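Rifin (PDB 7JZK) binds the ectodomain of the immune receptor LAIR1, here the form inserted in an antibody, through its V2 domain, the part of this malaria-parasite surface antigen held in this chain. Local coordinates at residues I32-R37 / T117-K122; D42-N45 / S51-N54. All blocks are in the same frame, centred on the assembly; numbering follows the deposited sequence.

Contact 1: residues I32-R37 / T117-K122; sequences IGALKR and TQLVEK
Ala34 and Leu119 make a small apolar contact between two helices, 13-39 and 108-126, which cross at a steep incline here. Its centre lies about 7 Å from the centre of the chain, and it is partly buried. The CB of Ala34 meets the methyl CD1 of Leu119 at 3.5 Å. The same methyl also lies over the backbone of the first helix, 3.8 Å from Ala34 O. The leucine CG stands anti to its own carbonyl carbon (chi1 -82°), which carries the branch across to the alanine. With so small a side chain at Ala34, the helices come close: the CA atoms of Ala34 and Leu119 are 6.1 Å apart.

This is helix-helix packing within the helical V2 domain, and no hydrogen bond crosses it. One turn after Leu119, Lys122 adds its aliphatic part, with CD 4.3 Å from the CB of Ala34. Its amino group lies on the exposed side, where NZ is 5.4 Å from Arg37 NH2. These like charges do not touch, and their repulsion would probably be weakened by solvent.

Leu35 and Val120 also reach helix 61-75. Leu35 packs there on Ile64 and Ile68, and Val120 on Val61. Val120 touches Ile31 of helix 13-39 as well. Leu119 has a further neighbour in Tyr38, later on that same helix.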
loop_
_atom_site.group_PDB
_atom_site.type_symbol
_atom_site.label_atom_id
_atom_site.label_comp_id
_atom_site.label_asym_id
_atom_site.label_seq_id
_atom_site.Cartn_x
_atom_site.Cartn_y
_atom_site.Cartn_z
ATOM N N ILE B 32 -9.433 -10.128 16.067
ATOM C CA ILE B 32 -9.995 -10.141 14.730
ATOM C C ILE B 32 -10.886 -8.933 14.565
ATOM O O ILE B 32 -10.820 -8.227 13.554
ATOM C CB ILE B 32 -10.741 -11.462 14.440
ATOM C CG1 ILE B 32 -9.744 -12.607 14.208
ATOM C CG2 ILE B 32 -11.703 -11.268 13.244
ATOM C CD1 ILE B 32 -10.361 -14.016 14.396
ATOM N N GLY B 33 -11.749 -8.680 15.543
ATOM C CA GLY B 33 -12.569 -7.490 15.479
ATOM C C GLY B 33 -11.748 -6.227 15.365
ATOM O O GLY B 33 -12.101 -5.328 14.609
ATOM N N ALA B 34 -10.648 -6.137 16.123
ATOM C CA ALA B 34 -9.836 -4.924 16.076
ATOM C C ALA B 34 -9.209 -4.713 14.689
ATOM O O ALA B 34 -9.239 -3.600 14.143
ATOM C CB ALA B 34 -8.760 -4.990 17.167
ATOM N N LEU B 35 -8.707 -5.792 14.070
ATOM C CA LEU B 35 -8.109 -5.683 12.741
ATOM C C LEU B 35 -9.149 -5.375 11.679
ATOM O O LEU B 35 -8.911 -4.557 10.779
ATOM C CB LEU B 35 -7.433 -6.991 12.383
ATOM C CG LEU B 35 -6.311 -7.362 13.320
ATOM C CD1 LEU B 35 -5.854 -8.730 12.883
ATOM C CD2 LEU B 35 -5.238 -6.307 13.202
ATOM N N LYS B 36 -10.331 -5.975 11.807
ATOM C CA LYS B 36 -11.400 -5.742 10.851
ATOM C C LYS B 36 -11.903 -4.310 10.934
ATOM O O LYS B 36 -12.112 -3.649 9.920
ATOM C CB LYS B 36 -12.546 -6.720 11.135
ATOM C CG LYS B 36 -13.304 -7.254 9.918
ATOM C CD LYS B 36 -14.623 -7.942 10.280
ATOM C CE LYS B 36 -14.382 -9.175 11.103
ATOM N NZ LYS B 36 -13.157 -9.890 10.665
ATOM N N ARG B 37 -12.105 -3.814 12.143
ATOM C CA ARG B 37 -12.624 -2.470 12.339
ATOM C C ARG B 37 -11.584 -1.404 12.019
ATOM O O ARG B 37 -11.953 -0.279 11.661
ATOM C CB ARG B 37 -13.179 -2.356 13.764
ATOM C CG ARG B 37 -14.444 -3.246 13.978
ATOM C CD ARG B 37 -14.869 -3.385 15.445
ATOM N NE ARG B 37 -15.155 -2.105 16.095
ATOM C CZ ARG B 37 -14.950 -1.855 17.390
ATOM N NH1 ARG B 37 -15.250 -0.656 17.884
ATOM N NH2 ARG B 37 -14.425 -2.789 18.192
ATOM N N THR B 117 0.452 -2.685 17.218
ATOM C CA THR B 117 0.820 -2.675 18.623
ATOM C C THR B 117 -0.314 -2.095 19.447
ATOM O O THR B 117 -0.768 -2.705 20.428
ATOM C CB THR B 117 2.101 -1.868 18.831
ATOM O OG1 THR B 117 3.210 -2.524 18.192
ATOM C CG2 THR B 117 2.379 -1.700 20.322
ATOM N N GLN B 118 -0.840 -0.949 19.017
ATOM C CA GLN B 118 -1.953 -0.384 19.768
ATOM C C GLN B 118 -3.151 -1.328 19.780
ATOM O O GLN B 118 -3.798 -1.509 20.819
ATOM C CB GLN B 118 -2.359 0.958 19.180
ATOM C CG GLN B 118 -1.214 1.905 18.910
ATOM C CD GLN B 118 -1.139 2.979 19.953
ATOM O OE1 GLN B 118 -1.288 2.702 21.147
ATOM N NE2 GLN B 118 -0.935 4.221 19.519
ATOM N N LEU B 119 -3.439 -1.972 18.649
ATOM C CA LEU B 119 -4.641 -2.800 18.586
ATOM C C LEU B 119 -4.545 -4.025 19.496
ATOM O O LEU B 119 -5.522 -4.387 20.161
ATOM C CB LEU B 119 -4.947 -3.194 17.138
ATOM C CG LEU B 119 -5.684 -2.201 16.221
ATOM C CD1 LEU B 119 -7.055 -1.933 16.767
ATOM C CD2 LEU B 119 -4.988 -0.876 16.049
ATOM N N VAL B 120 -3.377 -4.667 19.558
ATOM C CA VAL B 120 -3.256 -5.820 20.445
ATOM C C VAL B 120 -3.300 -5.381 21.899
ATOM O O VAL B 120 -3.894 -6.062 22.751
ATOM C CB VAL B 120 -1.979 -6.625 20.137
ATOM C CG1 VAL B 120 -1.874 -6.902 18.658
ATOM C CG2 VAL B 120 -0.745 -5.895 20.617
ATOM N N GLU B 121 -2.722 -4.215 22.206
ATOM C CA GLU B 121 -2.823 -3.753 23.579
ATOM C C GLU B 121 -4.272 -3.480 23.931
ATOM O O GLU B 121 -4.713 -3.800 25.033
ATOM C CB GLU B 121 -1.960 -2.520 23.819
ATOM C CG GLU B 121 -0.512 -2.746 23.438
ATOM C CD GLU B 121 0.075 -4.023 24.016
ATOM O OE1 GLU B 121 0.844 -4.691 23.290
ATOM O OE2 GLU B 121 -0.241 -4.377 25.171
ATOM N N LYS B 122 -5.040 -2.939 22.986
ATOM C CA LYS B 122 -6.445 -2.650 23.244
ATOM C C LYS B 122 -7.260 -3.928 23.414
ATOM O O LYS B 122 -8.136 -4.007 24.285
ATOM C CB LYS B 122 -7.004 -1.791 22.102
ATOM C CG LYS B 122 -8.535 -1.807 21.966
ATOM C CD LYS B 122 -9.039 -2.750 20.856
ATOM C CE LYS B 122 -10.557 -2.994 20.955
ATOM N NZ LYS B 122 -10.972 -3.783 22.162
#

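Contact 2: residues D42-N45 / S51-N54; sequences DNLN and SFFN. With NAG (2-acetamido-2-deoxy-beta-D-glucopyranose), chain E.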
loop_
_atom_site.group_PDB
_atom_site.type_symbol
_atom_site.label_atom_id
_atom_site.label_comp_id
_atom_site.label_asym_id
_atom_site.label_seq_id
_atom_site.Cartn_x
_atom_site.Cartn_y
_atom_site.Cartn_z
ATOM N N ASP B 42 -11.104 -8.501 5.884
ATOM C CA ASP B 42 -11.743 -9.732 6.404
ATOM C C ASP B 42 -10.816 -10.921 6.179
ATOM O O ASP B 42 -11.054 -11.979 6.768
ATOM C CB ASP B 42 -13.051 -9.977 5.670
ATOM C CG ASP B 42 -14.065 -8.883 5.919
ATOM O OD1 ASP B 42 -14.753 -8.951 6.952
ATOM O OD2 ASP B 42 -14.145 -7.967 5.084
ATOM N N ASN B 43 -9.797 -10.745 5.356
ATOM C CA ASN B 43 -8.902 -11.864 5.006
ATOM C C ASN B 43 -7.455 -11.403 5.116
ATOM O O ASN B 43 -7.208 -10.236 4.860
ATOM C CB ASN B 43 -9.211 -12.380 3.603
ATOM C CG ASN B 43 -10.647 -12.820 3.427
ATOM O OD1 ASN B 43 -11.076 -13.803 4.021
ATOM N ND2 ASN B 43 -11.397 -12.103 2.609
ATOM N N LEU B 44 -6.568 -12.294 5.544
ATOM C CA LEU B 44 -5.129 -11.982 5.624
ATOM C C LEU B 44 -4.317 -13.152 5.091
ATOM O O LEU B 44 -4.625 -14.284 5.442
ATOM C CB LEU B 44 -4.736 -11.675 7.064
ATOM C CG LEU B 44 -3.464 -10.862 7.251
ATOM C CD1 LEU B 44 -3.472 -9.653 6.336
ATOM C CD2 LEU B 44 -3.328 -10.436 8.701
ATOM N N ASN B 45 -3.339 -12.870 4.248
ATOM C CA ASN B 45 -2.405 -13.906 3.769
ATOM C C ASN B 45 -3.144 -15.051 3.112
ATOM O O ASN B 45 -2.771 -16.200 3.346
ATOM C CB ASN B 45 -1.467 -14.271 4.898
ATOM C CG ASN B 45 -0.274 -15.073 4.467
ATOM O OD1 ASN B 45 0.592 -14.609 3.733
ATOM N ND2 ASN B 45 -0.260 -16.291 4.947
ATOM N N SER B 51 -9.230 -18.313 10.110
ATOM C CA SER B 51 -8.290 -19.326 9.637
ATOM C C SER B 51 -6.852 -18.861 9.801
ATOM O O SER B 51 -5.958 -19.659 10.092
ATOM C CB SER B 51 -8.571 -19.638 8.163
ATOM O OG SER B 51 -7.501 -20.312 7.506
ATOM N N PHE B 52 -6.619 -17.558 9.645
ATOM C CA PHE B 52 -5.279 -16.999 9.782
ATOM C C PHE B 52 -4.761 -17.177 11.199
ATOM O O PHE B 52 -3.574 -17.427 11.402
ATOM C CB PHE B 52 -5.279 -15.517 9.402
ATOM C CG PHE B 52 -3.961 -14.821 9.645
ATOM C CD1 PHE B 52 -3.681 -14.264 10.877
ATOM C CD2 PHE B 52 -3.017 -14.701 8.638
ATOM C CE1 PHE B 52 -2.479 -13.623 11.111
ATOM C CE2 PHE B 52 -1.796 -14.046 8.876
ATOM C CZ PHE B 52 -1.537 -13.508 10.112
ATOM N N PHE B 53 -5.629 -17.023 12.191
ATOM C CA PHE B 53 -5.254 -17.144 13.603
ATOM C C PHE B 53 -5.317 -18.557 14.181
ATOM O O PHE B 53 -5.203 -18.712 15.403
ATOM C CB PHE B 53 -6.050 -16.162 14.454
ATOM C CG PHE B 53 -5.512 -14.779 14.365
ATOM C CD1 PHE B 53 -4.302 -14.493 14.959
ATOM C CD2 PHE B 53 -6.176 -13.766 13.683
ATOM C CE1 PHE B 53 -3.757 -13.237 14.886
ATOM C CE2 PHE B 53 -5.621 -12.490 13.609
ATOM C CZ PHE B 53 -4.414 -12.233 14.214
ATOM N N ASN B 54 -5.544 -19.576 13.353
ATOM C CA ASN B 54 -5.344 -20.936 13.835
ATOM C C ASN B 54 -3.852 -21.287 13.893
ATOM O O ASN B 54 -3.427 -22.002 14.808
ATOM C CB ASN B 54 -6.167 -21.907 12.974
ATOM C CG ASN B 54 -6.150 -23.339 13.487
ATOM O OD1 ASN B 54 -5.523 -23.649 14.497
ATOM N ND2 ASN B 54 -6.880 -24.220 12.796
HETATM C C1 NAG E . 0.741 -17.253 4.758
HETATM C C2 NAG E . 0.569 -18.300 5.800
HETATM C C3 NAG E . 1.734 -19.247 5.746
HETATM C C4 NAG E . 1.934 -19.813 4.348
HETATM C C5 NAG E . 1.799 -18.771 3.231
HETATM C C6 NAG E . 1.541 -19.420 1.889
HETATM C C7 NAG E . -0.697 -17.765 7.809
HETATM C C8 NAG E . -0.659 -17.163 9.172
HETATM N N2 NAG E . 0.446 -17.743 7.126
HETATM O O3 NAG E . 1.471 -20.280 6.692
HETATM O O4 NAG E . 3.293 -20.223 4.297
HETATM O O5 NAG E . 0.711 -17.855 3.464
HETATM O O6 NAG E . 1.522 -18.438 0.865
HETATM O O7 NAG E . -1.720 -18.208 7.322
#
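Asn45 carries an N-linked glycan at the turn of a short beta hairpin, strands 43-44 and 47-48, and Leu44 and Phe52 pack beside it. The helix 49-55 follows directly. Asn45, with Thr47 two residues on, fits an N-glycosylation sequon.

The Phe52 ring is the centre of the contact, with protein on one face and sugar on the other. Leu44 covers the first face. Its methyl CD2 makes a CH-pi contact, 4.0 Å from the ring centroid and 16° off the ring normal. The leucine crosses the face at a slant: its CB is 3.8 Å from CD2 of the ring, and its methyl CD2 sits toward the rim, near CZ and CE2. Over the opposite face sits the acetyl methyl of the N-acetylglucosamine, with C8 3.3 Å from Phe52 CE2. The Asn45 CB reaches the ring edge, near its plane, 4.0 Å from CE2. Phe52 CG is anti to the backbone N (chi1 174°), which turns the ring toward the hairpin. The CD1 side of this ring also lies over the centre of the neighbouring Phe53 ring.

Helix 61-75 packs against the hairpin. Gln71 takes a hydrogen bond from Asn45 N at OE1 and gives one from NE2 to Asn43 O, while Ala67 and Ile68 pack on Leu44. Asn45 has a left-handed backbone, as suits a residue in the turn. Its own side chain carries the glycan through the covalent bond from ND2 to C1 of the sugar, 1.4 Å long.

In the fold
Contacts 1 and 2 have centres about 14 Å apart and share one helical domain. In chain order, helix 13-39 carries the first half of contact 1. The hairpin and helix 49-55 of contact 2 come next, and helix 108-126 closes contact 1 from far along the chain. Contact 2 is thus local, while contact 1 brings together distant parts of the sequence. They meet through Phe53 of helix 49-55, which packs on Ile32 and Leu35 of helix 13-39, and through Lys36 CD beside Asp42. Helix 61-75 touches residues of both contacts, so it is a neighbour common to the glycan-bearing hairpin and the helix pair.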